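Local coordinates for protein ribokinase, putative (Burkholderia thailandensis, PDB 3B1N) that probably phosphorylates nucleosides in the manner of the ribokinase family, and binds ADP together with the nucleoside analogue mizoribine, at residues I9-I14 with R44-C49; N13-E18 with Q102-T107; R20-I25 with D108-Q113; T249-A254 with L282-Q287. All coordinates share one frame; numbering follows the deposited sequence. Where two conformers were deposited one is given.

Interaction 1: I9-I14 with R44-C49; sequences IAYDNI and REFGGC. With MZR (5-hydroxy-1-(beta-D-ribofuranosyl)-1H-imidazole-4-carboxamide), chain F.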
# COMPACT_ATOMS: atom_id res chain seq x y z
N ILE B 9 11.02 -13.66 7.77
CA ILE B 9 10.82 -13.25 9.16
C ILE B 9 10.92 -11.72 9.10
O ILE B 9 11.95 -11.21 8.64
CB ILE B 9 11.90 -13.81 10.11
CG1 ILE B 9 11.97 -15.35 9.99
CG2 ILE B 9 11.48 -13.43 11.54
CD1 ILE B 9 13.15 -15.96 10.78
N ALA B 10 9.83 -11.03 9.44
CA ALA B 10 9.73 -9.59 9.07
C ALA B 10 8.96 -8.83 10.07
O ALA B 10 8.19 -9.38 10.86
CB ALA B 10 9.07 -9.48 7.65
N TYR B 11 9.17 -7.50 10.06
CA TYR B 11 8.30 -6.59 10.80
C TYR B 11 7.31 -5.98 9.83
O TYR B 11 7.69 -5.50 8.77
CB TYR B 11 9.18 -5.47 11.40
CG TYR B 11 10.08 -5.98 12.49
CD1 TYR B 11 9.56 -6.53 13.67
CD2 TYR B 11 11.46 -6.00 12.33
CE1 TYR B 11 10.39 -7.00 14.67
CE2 TYR B 11 12.32 -6.48 13.33
CZ TYR B 11 11.77 -6.97 14.50
OH TYR B 11 12.58 -7.43 15.51
N ASP B 12 6.04 -6.03 10.24
CA ASP B 12 4.94 -5.59 9.39
C ASP B 12 4.38 -4.25 9.82
O ASP B 12 4.13 -4.05 11.01
CB ASP B 12 3.78 -6.61 9.42
CG ASP B 12 4.12 -7.90 8.74
OD1 ASP B 12 5.09 -8.01 7.99
OD2 ASP B 12 3.30 -8.82 8.90
N ASN B 13 4.17 -3.35 8.86
CA ASN B 13 3.40 -2.11 9.12
C ASN B 13 2.15 -2.24 8.30
O ASN B 13 2.23 -2.24 7.07
CB ASN B 13 4.23 -0.88 8.75
CG ASN B 13 5.31 -0.60 9.83
OD1 ASN B 13 6.48 -0.83 9.63
ND2 ASN B 13 4.87 -0.15 11.01
N ILE B 14 1.04 -2.46 9.01
CA ILE B 14 -0.22 -2.80 8.35
C ILE B 14 -1.16 -1.60 8.38
O ILE B 14 -1.49 -1.04 9.46
CB ILE B 14 -0.86 -3.98 9.04
CG1 ILE B 14 0.07 -5.22 8.89
CG2 ILE B 14 -2.24 -4.29 8.39
CD1 ILE B 14 -0.22 -6.31 9.89
N ARG B 44 5.13 -1.43 14.64
CA ARG B 44 5.57 -2.63 13.95
C ARG B 44 5.09 -3.89 14.65
O ARG B 44 5.12 -4.05 15.87
CB ARG B 44 7.07 -2.62 13.63
CG ARG B 44 7.47 -1.46 12.72
CD ARG B 44 8.73 -1.77 11.94
NE ARG B 44 9.87 -2.14 12.78
CZ ARG B 44 11.07 -2.45 12.30
NH1 ARG B 44 11.28 -2.45 10.98
NH2 ARG B 44 12.05 -2.79 13.14
N GLU B 45 4.57 -4.78 13.82
CA GLU B 45 3.99 -6.02 14.31
C GLU B 45 4.94 -7.13 13.89
O GLU B 45 5.65 -7.05 12.86
CB GLU B 45 2.65 -6.30 13.64
CG GLU B 45 1.52 -5.30 13.83
CD GLU B 45 0.85 -5.36 15.17
OE1 GLU B 45 1.34 -6.08 16.08
OE2 GLU B 45 -0.19 -4.66 15.30
N PHE B 46 4.95 -8.19 14.66
CA PHE B 46 5.74 -9.34 14.29
C PHE B 46 5.10 -10.12 13.15
O PHE B 46 3.91 -10.50 13.25
CB PHE B 46 5.92 -10.26 15.53
CG PHE B 46 6.67 -9.59 16.65
CD1 PHE B 46 8.03 -9.45 16.59
CD2 PHE B 46 5.96 -9.05 17.73
CE1 PHE B 46 8.73 -8.84 17.64
CE2 PHE B 46 6.65 -8.40 18.78
CZ PHE B 46 8.02 -8.30 18.73
N GLY B 47 5.89 -10.37 12.08
CA GLY B 47 5.34 -10.91 10.86
C GLY B 47 6.37 -11.71 10.10
O GLY B 47 7.28 -12.29 10.70
N GLY B 48 6.17 -11.79 8.80
CA GLY B 48 6.93 -12.69 7.93
C GLY B 48 6.24 -14.04 7.94
O GLY B 48 5.67 -14.50 8.97
N CYS B 49 6.25 -14.69 6.80
CA CYS B 49 5.51 -15.94 6.64
C CYS B 49 5.99 -17.04 7.58
O CYS B 49 5.17 -17.76 8.16
CB CYS B 49 5.60 -16.37 5.18
SG CYS B 49 4.74 -15.12 4.09
N1 MZR F . 8.30 -12.20 0.47
O3 MZR F . 7.17 -12.53 3.00
C4 MZR F . 6.34 -11.51 2.49
C5 MZR F . 6.44 -10.92 1.18
C6 MZR F . 7.45 -11.24 0.16
O6 MZR F . 7.39 -10.57 -0.89
N7 MZR F . 5.43 -10.00 1.17
C8 MZR F . 4.79 -10.06 2.36
N9 MZR F . 5.34 -11.00 3.19
C1' MZR F . 4.87 -11.37 4.54
C2' MZR F . 4.57 -10.25 5.51
O2' MZR F . 5.76 -10.04 6.27
C3' MZR F . 3.35 -10.81 6.29
O3' MZR F . 3.52 -11.00 7.69
C4' MZR F . 3.03 -12.11 5.61
O4' MZR F . 3.60 -11.97 4.32
C5' MZR F . 1.53 -12.32 5.50
O5' MZR F . 1.35 -13.62 4.87
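The Tyr11 ring lies against the guanidinium of Arg44, their planes 25° apart. Tyr11 CD2 sits over one guanidinium face, displaced toward its rim and 3.4 Å from Arg44 NH2. At the edge of the tyrosine ring, in its plane, comes Phe46 CE1, 3.9 Å from Tyr11 CE1; the two aromatic side chains run side by side. A bend at chi3 (-55°) turns Arg44 NE toward Tyr11 CB, while Arg44 CG packs 3.7 Å from Asn13 CG. Asp74 receives Arg44 NH2 in a salt bridge and Tyr11 OH through its carbonyl.

The backbones themselves pair antiparallel. Asp12 and Glu45 exchange two straight bonds, but at Ala10 and Gly47 the ladder is distorted: Ala10 N meets Gly47 O at 3.1 Å from well above the carbonyl plane. On the Ala10 and Asp12 face, the Asp12 carboxylate clasps the mizoribine ribose, OD1 taking O2' (2.7 Å) and OD2 taking O3' (2.5 Å). Gly48 N also donates to O3' (3.0 Å).

Strand 45-47 is the outer neighbour of strand 10-16, whose other side pairs with strand 101-107. Helix 76-85 packs against it, Tyr78 meeting Phe46 edge-to-face, and helix 49-59 starts directly after Gly48.

Interaction 2: N13-E18 with Q102-T107; sequences NIMTFE and QAMITT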
# COMPACT_ATOMS: atom_id res chain seq x y z
N ASN B 13 4.17 -3.35 8.86
CA ASN B 13 3.40 -2.11 9.12
C ASN B 13 2.15 -2.24 8.30
O ASN B 13 2.23 -2.24 7.07
CB ASN B 13 4.23 -0.88 8.75
CG ASN B 13 5.31 -0.60 9.83
OD1 ASN B 13 6.48 -0.83 9.63
ND2 ASN B 13 4.87 -0.15 11.01
N ILE B 14 1.04 -2.46 9.01
CA ILE B 14 -0.22 -2.80 8.35
C ILE B 14 -1.16 -1.60 8.38
O ILE B 14 -1.49 -1.04 9.46
CB ILE B 14 -0.86 -3.98 9.04
CG1 ILE B 14 0.07 -5.22 8.89
CG2 ILE B 14 -2.24 -4.29 8.39
CD1 ILE B 14 -0.22 -6.31 9.89
N MET B 15 -1.61 -1.26 7.19
CA MET B 15 -2.50 -0.12 7.01
C MET B 15 -3.80 -0.68 6.48
O MET B 15 -3.87 -1.14 5.33
CB MET B 15 -1.84 0.82 6.02
CG MET B 15 -0.60 1.54 6.66
SD MET B 15 0.60 2.04 5.43
CE MET B 15 1.48 0.47 5.16
N THR B 16 -4.81 -0.65 7.35
CA THR B 16 -6.10 -1.28 7.12
C THR B 16 -7.09 -0.29 6.52
O THR B 16 -7.51 0.64 7.21
CB THR B 16 -6.76 -1.75 8.45
OG1 THR B 16 -5.88 -2.61 9.18
CG2 THR B 16 -8.03 -2.54 8.15
N PHE B 17 -7.43 -0.49 5.26
CA PHE B 17 -8.51 0.35 4.65
C PHE B 17 -9.79 -0.30 5.09
O PHE B 17 -10.03 -1.49 4.78
CB PHE B 17 -8.42 0.39 3.14
CG PHE B 17 -9.61 1.06 2.47
CD1 PHE B 17 -9.82 2.42 2.71
CD2 PHE B 17 -10.45 0.37 1.59
CE1 PHE B 17 -10.88 3.07 2.13
CE2 PHE B 17 -11.55 1.03 1.01
CZ PHE B 17 -11.75 2.37 1.31
N GLU B 18 -10.61 0.50 5.78
CA GLU B 18 -11.88 -0.04 6.32
C GLU B 18 -12.94 0.00 5.24
O GLU B 18 -13.82 0.88 5.22
CB GLU B 18 -12.31 0.73 7.57
CG GLU B 18 -11.29 0.69 8.67
CD GLU B 18 -11.09 -0.68 9.27
OE1 GLU B 18 -12.00 -1.53 9.14
OE2 GLU B 18 -10.02 -0.89 9.88
N GLN B 102 11.14 -5.71 6.21
CA GLN B 102 10.04 -4.84 6.63
C GLN B 102 8.99 -4.82 5.53
O GLN B 102 9.30 -4.60 4.36
CB GLN B 102 10.58 -3.41 6.91
CG GLN B 102 9.49 -2.39 7.03
CD GLN B 102 8.84 -2.38 8.38
OE1 GLN B 102 9.51 -2.14 9.40
NE2 GLN B 102 7.51 -2.58 8.40
N ALA B 103 7.76 -5.12 5.91
CA ALA B 103 6.65 -5.10 4.93
C ALA B 103 5.74 -3.95 5.25
O ALA B 103 5.36 -3.75 6.40
CB ALA B 103 5.85 -6.42 5.03
N MET B 104 5.41 -3.16 4.23
CA MET B 104 4.42 -2.11 4.38
C MET B 104 3.19 -2.62 3.63
O MET B 104 3.22 -2.75 2.42
CB MET B 104 4.95 -0.78 3.78
CG MET B 104 6.28 -0.29 4.36
SD MET B 104 6.03 0.48 5.98
CE MET B 104 4.92 1.83 5.59
N ILE B 105 2.18 -3.02 4.38
CA ILE B 105 1.03 -3.75 3.83
C ILE B 105 -0.25 -2.91 3.88
O ILE B 105 -0.66 -2.49 4.94
CB ILE B 105 0.82 -5.02 4.72
CG1 ILE B 105 2.11 -5.83 4.79
CG2 ILE B 105 -0.42 -5.88 4.22
CD1 ILE B 105 2.00 -7.07 5.79
N THR B 106 -0.85 -2.69 2.70
CA THR B 106 -2.18 -2.06 2.69
C THR B 106 -3.26 -3.06 2.41
O THR B 106 -3.20 -3.76 1.39
CB THR B 106 -2.25 -0.90 1.77
OG1 THR B 106 -1.22 0.01 2.11
CG2 THR B 106 -3.68 -0.29 1.92
N THR B 107 -4.17 -3.25 3.38
CA THR B 107 -5.18 -4.27 3.24
C THR B 107 -6.58 -3.66 3.03
O THR B 107 -6.79 -2.50 3.37
CB THR B 107 -5.12 -5.27 4.46
OG1 THR B 107 -6.25 -6.15 4.42
CG2 THR B 107 -5.06 -4.56 5.83
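Asn13 to Thr16 pair with Met104 to Thr107 as the parallel central strands of the small four-stranded sheet, the lid of a ribokinase-type kinase. The ladder alternates: Asn13 N gives to Ala103 O, Ile105 N to Asn13 O, Met15 N to Ile105 O (2.7 Å) and Thr107 N to Met15 O. Phe17 N closes it on Thr107 O at 2.8 Å.

On the face of Asn13, Met15 and Met104, a bend at chi3 (-80°) brings Met15 CE back across the ladder, 3.6 Å from Ile105 N and 3.7 Å from Met104 CE. Met104 SD, in the conformer described, rests 3.6 Å from Asn13 CB, those two side chains pointing the same way. Thr106 CG2 lies 3.5 Å from Met15 O. The reverse face is carried by beta-branched residues: Ile14 and Ile105 lie side by side, CG1 of the former 4.1 Å from CD1 of the latter, and Ile14 CG2 touches Thr107 CG2 at 3.8 Å in the conformer given.

The methionine face packs on the second subunit, Met15 on its Ala116 and Met104 on its Met15, whereas Ala103 and Ile105 touch mizoribine. Strand 113-118 continues the sheet beyond 102-107, strand 35-38 touches Thr106 and Phe17, and His24 meets the Phe17 ring edge-to-face.

Interaction 3: R20-I25 with D108-Q113; sequences RFREHI and DLDNNQ. With ADP (adenosine-5'-diphosphate), chain G.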
# COMPACT_ATOMS: atom_id res chain seq x y z
N ARG B 20 -13.64 -1.94 0.95
CA ARG B 20 -13.34 -2.92 -0.08
C ARG B 20 -12.82 -2.18 -1.28
O ARG B 20 -13.52 -1.31 -1.81
CB ARG B 20 -14.62 -3.68 -0.46
CG ARG B 20 -15.04 -4.70 0.66
CD ARG B 20 -16.41 -5.32 0.31
NE ARG B 20 -16.38 -6.14 -0.91
CZ ARG B 20 -17.12 -5.93 -1.98
NH1 ARG B 20 -17.94 -4.89 -2.07
NH2 ARG B 20 -17.04 -6.76 -2.98
N PHE B 21 -11.60 -2.50 -1.73
CA PHE B 21 -11.08 -1.87 -2.97
C PHE B 21 -12.01 -1.98 -4.16
O PHE B 21 -12.10 -1.09 -4.97
CB PHE B 21 -9.71 -2.44 -3.39
CG PHE B 21 -8.63 -2.28 -2.35
CD1 PHE B 21 -8.56 -1.19 -1.52
CD2 PHE B 21 -7.58 -3.25 -2.31
CE1 PHE B 21 -7.53 -1.03 -0.53
CE2 PHE B 21 -6.53 -3.09 -1.35
CZ PHE B 21 -6.51 -2.02 -0.47
N ARG B 22 -12.78 -3.07 -4.29
CA ARG B 22 -13.68 -3.21 -5.40
C ARG B 22 -14.70 -2.08 -5.51
O ARG B 22 -15.22 -1.85 -6.59
CB ARG B 22 -14.46 -4.53 -5.29
CG ARG B 22 -13.57 -5.74 -5.63
CD ARG B 22 -14.36 -7.05 -5.35
NE ARG B 22 -13.51 -8.25 -5.59
CZ ARG B 22 -13.48 -8.94 -6.71
NH1 ARG B 22 -14.21 -8.56 -7.75
NH2 ARG B 22 -12.70 -10.03 -6.77
N GLU B 23 -15.01 -1.44 -4.38
CA GLU B 23 -16.01 -0.37 -4.35
C GLU B 23 -15.41 0.95 -4.77
O GLU B 23 -16.11 1.96 -4.81
CB GLU B 23 -16.61 -0.24 -2.96
CG GLU B 23 -17.37 -1.50 -2.53
CD GLU B 23 -17.84 -1.42 -1.10
OE1 GLU B 23 -17.95 -0.30 -0.52
OE2 GLU B 23 -18.09 -2.49 -0.51
N HIS B 24 -14.10 0.95 -5.07
CA HIS B 24 -13.40 2.25 -5.32
C HIS B 24 -12.61 2.21 -6.60
O HIS B 24 -11.83 3.16 -6.85
CB HIS B 24 -12.51 2.59 -4.15
CG HIS B 24 -13.29 2.77 -2.89
ND1 HIS B 24 -13.90 3.96 -2.56
CD2 HIS B 24 -13.63 1.89 -1.91
CE1 HIS B 24 -14.57 3.81 -1.41
NE2 HIS B 24 -14.42 2.56 -1.01
N ILE B 25 -12.76 1.16 -7.40
CA ILE B 25 -12.09 1.10 -8.70
C ILE B 25 -13.00 1.65 -9.77
O ILE B 25 -14.20 1.31 -9.86
CB ILE B 25 -11.55 -0.33 -9.05
CG1 ILE B 25 -12.67 -1.34 -9.14
CG2 ILE B 25 -10.41 -0.72 -8.09
CD1 ILE B 25 -12.10 -2.76 -9.58
N ASP B 108 -7.48 -4.44 2.46
CA ASP B 108 -8.89 -4.12 2.59
C ASP B 108 -9.55 -5.25 3.34
O ASP B 108 -8.84 -6.15 3.83
CB ASP B 108 -9.59 -3.79 1.26
CG ASP B 108 -9.86 -5.00 0.38
OD1 ASP B 108 -9.56 -6.17 0.77
OD2 ASP B 108 -10.41 -4.82 -0.71
N LEU B 109 -10.87 -5.22 3.43
CA LEU B 109 -11.60 -6.19 4.27
C LEU B 109 -11.81 -7.51 3.56
O LEU B 109 -11.95 -8.54 4.25
CB LEU B 109 -12.90 -5.59 4.84
CG LEU B 109 -12.63 -4.35 5.71
CD1 LEU B 109 -13.96 -3.64 6.16
CD2 LEU B 109 -11.63 -4.48 6.89
N ASP B 110 -11.76 -7.51 2.21
CA ASP B 110 -11.87 -8.69 1.33
C ASP B 110 -10.60 -9.51 1.31
O ASP B 110 -10.49 -10.50 0.57
CB ASP B 110 -12.08 -8.27 -0.11
CG ASP B 110 -13.52 -8.05 -0.46
OD1 ASP B 110 -14.38 -8.16 0.45
OD2 ASP B 110 -13.79 -7.83 -1.68
N ASN B 111 -9.63 -9.08 2.09
CA ASN B 111 -8.37 -9.79 2.25
C ASN B 111 -7.49 -9.49 1.02
O ASN B 111 -6.54 -10.21 0.72
CB ASN B 111 -8.60 -11.33 2.43
CG ASN B 111 -9.53 -11.72 3.64
OD1 ASN B 111 -9.61 -12.91 3.97
ND2 ASN B 111 -10.19 -10.76 4.29
N ASN B 112 -7.80 -8.40 0.29
CA ASN B 112 -6.84 -7.92 -0.72
C ASN B 112 -5.70 -7.24 -0.00
O ASN B 112 -5.94 -6.58 1.02
CB ASN B 112 -7.52 -6.96 -1.72
CG ASN B 112 -8.61 -7.66 -2.48
OD1 ASN B 112 -8.37 -8.71 -3.07
ND2 ASN B 112 -9.85 -7.12 -2.44
N GLN B 113 -4.47 -7.47 -0.48
CA GLN B 113 -3.22 -6.91 0.07
C GLN B 113 -2.41 -6.28 -1.07
O GLN B 113 -2.21 -6.96 -2.09
CB GLN B 113 -2.35 -8.03 0.69
CG GLN B 113 -2.87 -8.61 1.99
CD GLN B 113 -1.95 -9.65 2.67
OE1 GLN B 113 -0.76 -9.40 2.94
NE2 GLN B 113 -2.52 -10.80 3.00
PB ADP G . -4.37 -15.36 2.41
O1B ADP G . -4.70 -14.51 1.20
O2B ADP G . -3.27 -16.32 2.08
O3B ADP G . -4.16 -14.74 3.75
PA ADP G . -7.24 -16.25 2.58
O1A ADP G . -7.70 -14.78 2.53
O2A ADP G . -7.69 -17.20 1.52
O3A ADP G . -5.66 -16.40 2.57
O5' ADP G . -7.67 -16.66 4.02
C5' ADP G . -7.21 -17.94 4.47
C4' ADP G . -8.21 -18.67 5.36
O4' ADP G . -8.49 -17.86 6.52
C3' ADP G . -9.59 -18.90 4.68
O3' ADP G . -9.56 -20.07 3.85
C2' ADP G . -10.49 -18.93 5.89
O2' ADP G . -10.46 -20.25 6.49
C1' ADP G . -9.87 -17.96 6.86
N9 ADP G . -10.47 -16.61 6.64
C8 ADP G . -10.05 -15.59 5.82
N7 ADP G . -10.94 -14.54 5.89
C5 ADP G . -11.94 -14.93 6.68
C6 ADP G . -13.19 -14.33 7.13
N6 ADP G . -13.49 -13.08 6.69
N1 ADP G . -13.97 -15.03 7.94
C2 ADP G . -13.66 -16.28 8.36
N3 ADP G . -12.51 -16.87 8.00
C4 ADP G . -11.65 -16.28 7.17
O HOH W 1 -15.75 -9.30 -2.75
O HOH W 2 -12.56 -5.48 -2.51
O HOH W 3 -12.03 -8.96 -3.32
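Charge pairing joins Arg20 to Asp110. Arg20 NE donates weakly to both carboxylate oxygens, 3.2 Å from Asp110 OD1 and 3.2 Å from OD2, with guanidinium and carboxylate planes 58° apart. Arg20 NH1 adds a salt bridge to Glu23 OE2 (2.9 Å), in the guanidinium plane; Arg22 NE forms a long ion pair with Asp110 OD2.

Direct hydrogen bonds centre on Asp108. Its OD2 takes Phe21 N (2.8 Å) on the anti lone pair and Asn112 ND2 (2.9 Å) on the syn side, while OD1 takes Asn112 N, tying the type I turn Asp108-Asn111 to the residue after it. Three waters fill in between: all donate to Asp110 OD2, and they accept from Arg20 NH2, Arg22 N and Arg22 NE respectively.

The apolar part is a CH-pi contact, Asp108 CB lying 3.7 Å from the centroid of the Phe21 ring and straight over its centre. Asn112 CB touches the same ring at CD2 (3.8 Å).

Arg22 NH1 passes on to Pro27 O of the second subunit. The buried Asp108 carboxylate is thus gripped by neutral donors, whereas Asp110 faces two arginines and three waters, surroundings likely to favour its ionised form.

Interaction 4: T249-A254 with L282-Q287; sequences TGCGDA and LKIAHQ. With ADP (adenosine-5'-diphosphate), chain G; MZR (5-hydroxy-1-(beta-D-ribofuranosyl)-1H-imidazole-4-carboxamide), chain F.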
# COMPACT_ATOMS: atom_id res chain seq x y z
N THR B 249 -4.57 -9.82 7.44
CA THR B 249 -3.16 -10.09 7.18
C THR B 249 -2.69 -11.29 8.01
O THR B 249 -2.78 -11.27 9.22
CB THR B 249 -2.26 -8.91 7.61
OG1 THR B 249 -2.74 -7.76 6.95
CG2 THR B 249 -0.82 -9.15 7.16
N GLY B 250 -2.24 -12.33 7.28
CA GLY B 250 -1.70 -13.51 7.94
C GLY B 250 -2.74 -14.60 8.04
O GLY B 250 -2.45 -15.62 8.65
N CYS B 251 -3.95 -14.40 7.52
CA CYS B 251 -4.96 -15.51 7.65
C CYS B 251 -4.49 -16.79 6.98
O CYS B 251 -4.63 -17.88 7.58
CB CYS B 251 -6.28 -15.13 7.03
SG CYS B 251 -7.29 -14.06 8.08
N GLY B 252 -3.87 -16.68 5.78
CA GLY B 252 -3.38 -17.87 5.09
C GLY B 252 -2.26 -18.53 5.92
O GLY B 252 -2.13 -19.76 5.93
N ASP B 253 -1.42 -17.74 6.57
CA ASP B 253 -0.34 -18.33 7.36
C ASP B 253 -0.87 -19.06 8.59
O ASP B 253 -0.35 -20.14 8.96
CB ASP B 253 0.63 -17.22 7.78
CG ASP B 253 1.47 -16.71 6.61
OD1 ASP B 253 1.61 -17.42 5.60
OD2 ASP B 253 1.95 -15.58 6.69
N ALA B 254 -1.90 -18.49 9.23
CA ALA B 254 -2.52 -19.17 10.38
C ALA B 254 -3.09 -20.50 9.88
O ALA B 254 -2.95 -21.56 10.54
CB ALA B 254 -3.61 -18.29 11.00
N LEU B 282 -9.74 -17.42 13.80
CA LEU B 282 -9.32 -16.85 15.09
C LEU B 282 -8.36 -15.69 14.88
O LEU B 282 -8.38 -14.69 15.59
CB LEU B 282 -8.66 -17.92 15.96
CG LEU B 282 -9.57 -19.11 16.23
CD1 LEU B 282 -8.78 -20.20 16.91
CD2 LEU B 282 -10.71 -18.60 17.16
N LYS B 283 -7.53 -15.82 13.85
CA LYS B 283 -6.57 -14.77 13.52
C LYS B 283 -7.25 -13.47 13.10
O LYS B 283 -6.81 -12.40 13.52
CB LYS B 283 -5.57 -15.26 12.43
CG LYS B 283 -4.34 -14.34 12.35
CD LYS B 283 -4.11 -13.70 11.03
CE LYS B 283 -5.12 -12.58 10.78
NZ LYS B 283 -4.85 -11.30 11.56
N ILE B 284 -8.28 -13.55 12.28
CA ILE B 284 -8.83 -12.31 11.65
C ILE B 284 -9.52 -11.40 12.67
O ILE B 284 -9.70 -10.20 12.39
CB ILE B 284 -9.74 -12.67 10.46
CG1 ILE B 284 -9.91 -11.46 9.51
CG2 ILE B 284 -11.11 -13.21 10.99
CD1 ILE B 284 -10.60 -11.86 8.20
N ALA B 285 -9.79 -11.95 13.85
CA ALA B 285 -10.44 -11.19 14.92
C ALA B 285 -9.50 -10.23 15.67
O ALA B 285 -9.93 -9.53 16.61
CB ALA B 285 -11.15 -12.13 15.90
N HIS B 286 -8.22 -10.17 15.26
CA HIS B 286 -7.25 -9.35 15.96
C HIS B 286 -6.31 -8.70 14.95
O HIS B 286 -6.11 -9.22 13.85
CB HIS B 286 -6.47 -10.15 17.01
CG HIS B 286 -7.35 -10.86 17.98
ND1 HIS B 286 -7.77 -10.28 19.17
CD2 HIS B 286 -7.96 -12.07 17.90
CE1 HIS B 286 -8.59 -11.12 19.78
NE2 HIS B 286 -8.70 -12.22 19.05
N GLN B 287 -5.71 -7.59 15.35
CA GLN B 287 -4.88 -6.77 14.48
C GLN B 287 -3.49 -7.35 14.48
O GLN B 287 -2.91 -7.46 15.58
CB GLN B 287 -4.81 -5.36 15.10
CG GLN B 287 -3.90 -4.40 14.38
CD GLN B 287 -4.31 -4.24 12.95
OE1 GLN B 287 -5.51 -4.17 12.64
NE2 GLN B 287 -3.32 -4.21 12.05
PB ADP G . -4.37 -15.36 2.41
O1B ADP G . -4.70 -14.51 1.20
O2B ADP G . -3.27 -16.32 2.08
O3B ADP G . -4.16 -14.74 3.75
PA ADP G . -7.24 -16.25 2.58
O1A ADP G . -7.70 -14.78 2.53
O2A ADP G . -7.69 -17.20 1.52
O3A ADP G . -5.66 -16.40 2.57
O5' ADP G . -7.67 -16.66 4.02
C5' ADP G . -7.21 -17.94 4.47
C4' ADP G . -8.21 -18.67 5.36
O4' ADP G . -8.49 -17.86 6.52
C3' ADP G . -9.59 -18.90 4.68
O3' ADP G . -9.56 -20.07 3.85
C2' ADP G . -10.49 -18.93 5.89
O2' ADP G . -10.46 -20.25 6.49
C1' ADP G . -9.87 -17.96 6.86
N9 ADP G . -10.47 -16.61 6.64
C8 ADP G . -10.05 -15.59 5.82
N7 ADP G . -10.94 -14.54 5.89
C5 ADP G . -11.94 -14.93 6.68
C6 ADP G . -13.19 -14.33 7.13
N6 ADP G . -13.49 -13.08 6.69
N1 ADP G . -13.97 -15.03 7.94
C2 ADP G . -13.66 -16.28 8.36
N3 ADP G . -12.51 -16.87 8.00
C4 ADP G . -11.65 -16.28 7.17
N1 MZR F . 8.30 -12.20 0.47
O3 MZR F . 7.17 -12.53 3.00
C4 MZR F . 6.34 -11.51 2.49
C5 MZR F . 6.44 -10.92 1.18
C6 MZR F . 7.45 -11.24 0.16
O6 MZR F . 7.39 -10.57 -0.89
N7 MZR F . 5.43 -10.00 1.17
C8 MZR F . 4.79 -10.06 2.36
N9 MZR F . 5.34 -11.00 3.19
C1' MZR F . 4.87 -11.37 4.54
C2' MZR F . 4.57 -10.25 5.51
O2' MZR F . 5.76 -10.04 6.27
C3' MZR F . 3.35 -10.81 6.29
O3' MZR F . 3.52 -11.00 7.69
C4' MZR F . 3.03 -12.11 5.61
O4' MZR F . 3.60 -11.97 4.32
C5' MZR F . 1.53 -12.32 5.50
O5' MZR F . 1.35 -13.62 4.87
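Lys283, near the end of helix 269-284, lies buried against the start of helix 251-264, a helix-end contact beside the nucleotide site. Its bent chain passes the N-cap residue: CD lies 3.4 Å from Gly250 C, after which the turn at chi3 (74°) carries CE within 3.1 Å of Thr249 O. NZ donates weakly to the same Thr249 O (3.1 Å), and better to Asp247 O and Gly288 O, so a buried ammonium is satisfied by main-chain carbonyls. Closer to the backbone, Lys283 CB meets Ala254 CB at 3.9 Å.

Cys251 SG packs on Ile284 CB (3.7 Å), and both residues face ADP: Cys251 CB borders the ribose, while Ile284 CD1 lies 3.5 Å from N6 of the adenine.

At the helix start Gly252 N donates to O3B of the ADP beta-phosphate (2.8 Å). One residue on, Asp253 OD2 accepts mizoribine O5' (2.7 Å), the hydroxyl that a nucleoside kinase phosphorylates. A backbone amide at a helix N-terminus meeting the beta-phosphate, followed by an aspartate at the sugar hydroxyl, is consistent with the anion hole and GXGD motif of the ribokinase family.

Overall arrangement
Interactions 1 and 2 share strand 10-16, its two edges pairing with strands 45-47 and 101-107; their centres lie about 10 Å apart. Interaction 3 follows at the far end of the lid, its centre about 12 Å from that of interaction 2, tying the loops that leave strands 10-16 and 101-107. Interaction 4 belongs to the nucleotide side. With centres about 13 Å apart, interactions 1 and 4 grip the same ribose at its 2'/3' and 5' ends, and Cys49 CA packs 3.6 Å from Asp253 OD2. Asn111 of interaction 3 and Gly252 of interaction 4 both reach ADP. Thr249 bridges to the lid, touching Ile14 and Ile105. Interactions 2 and 3 also meet the second subunit, whose Ser36 and His31 bind mizoribine and ADP.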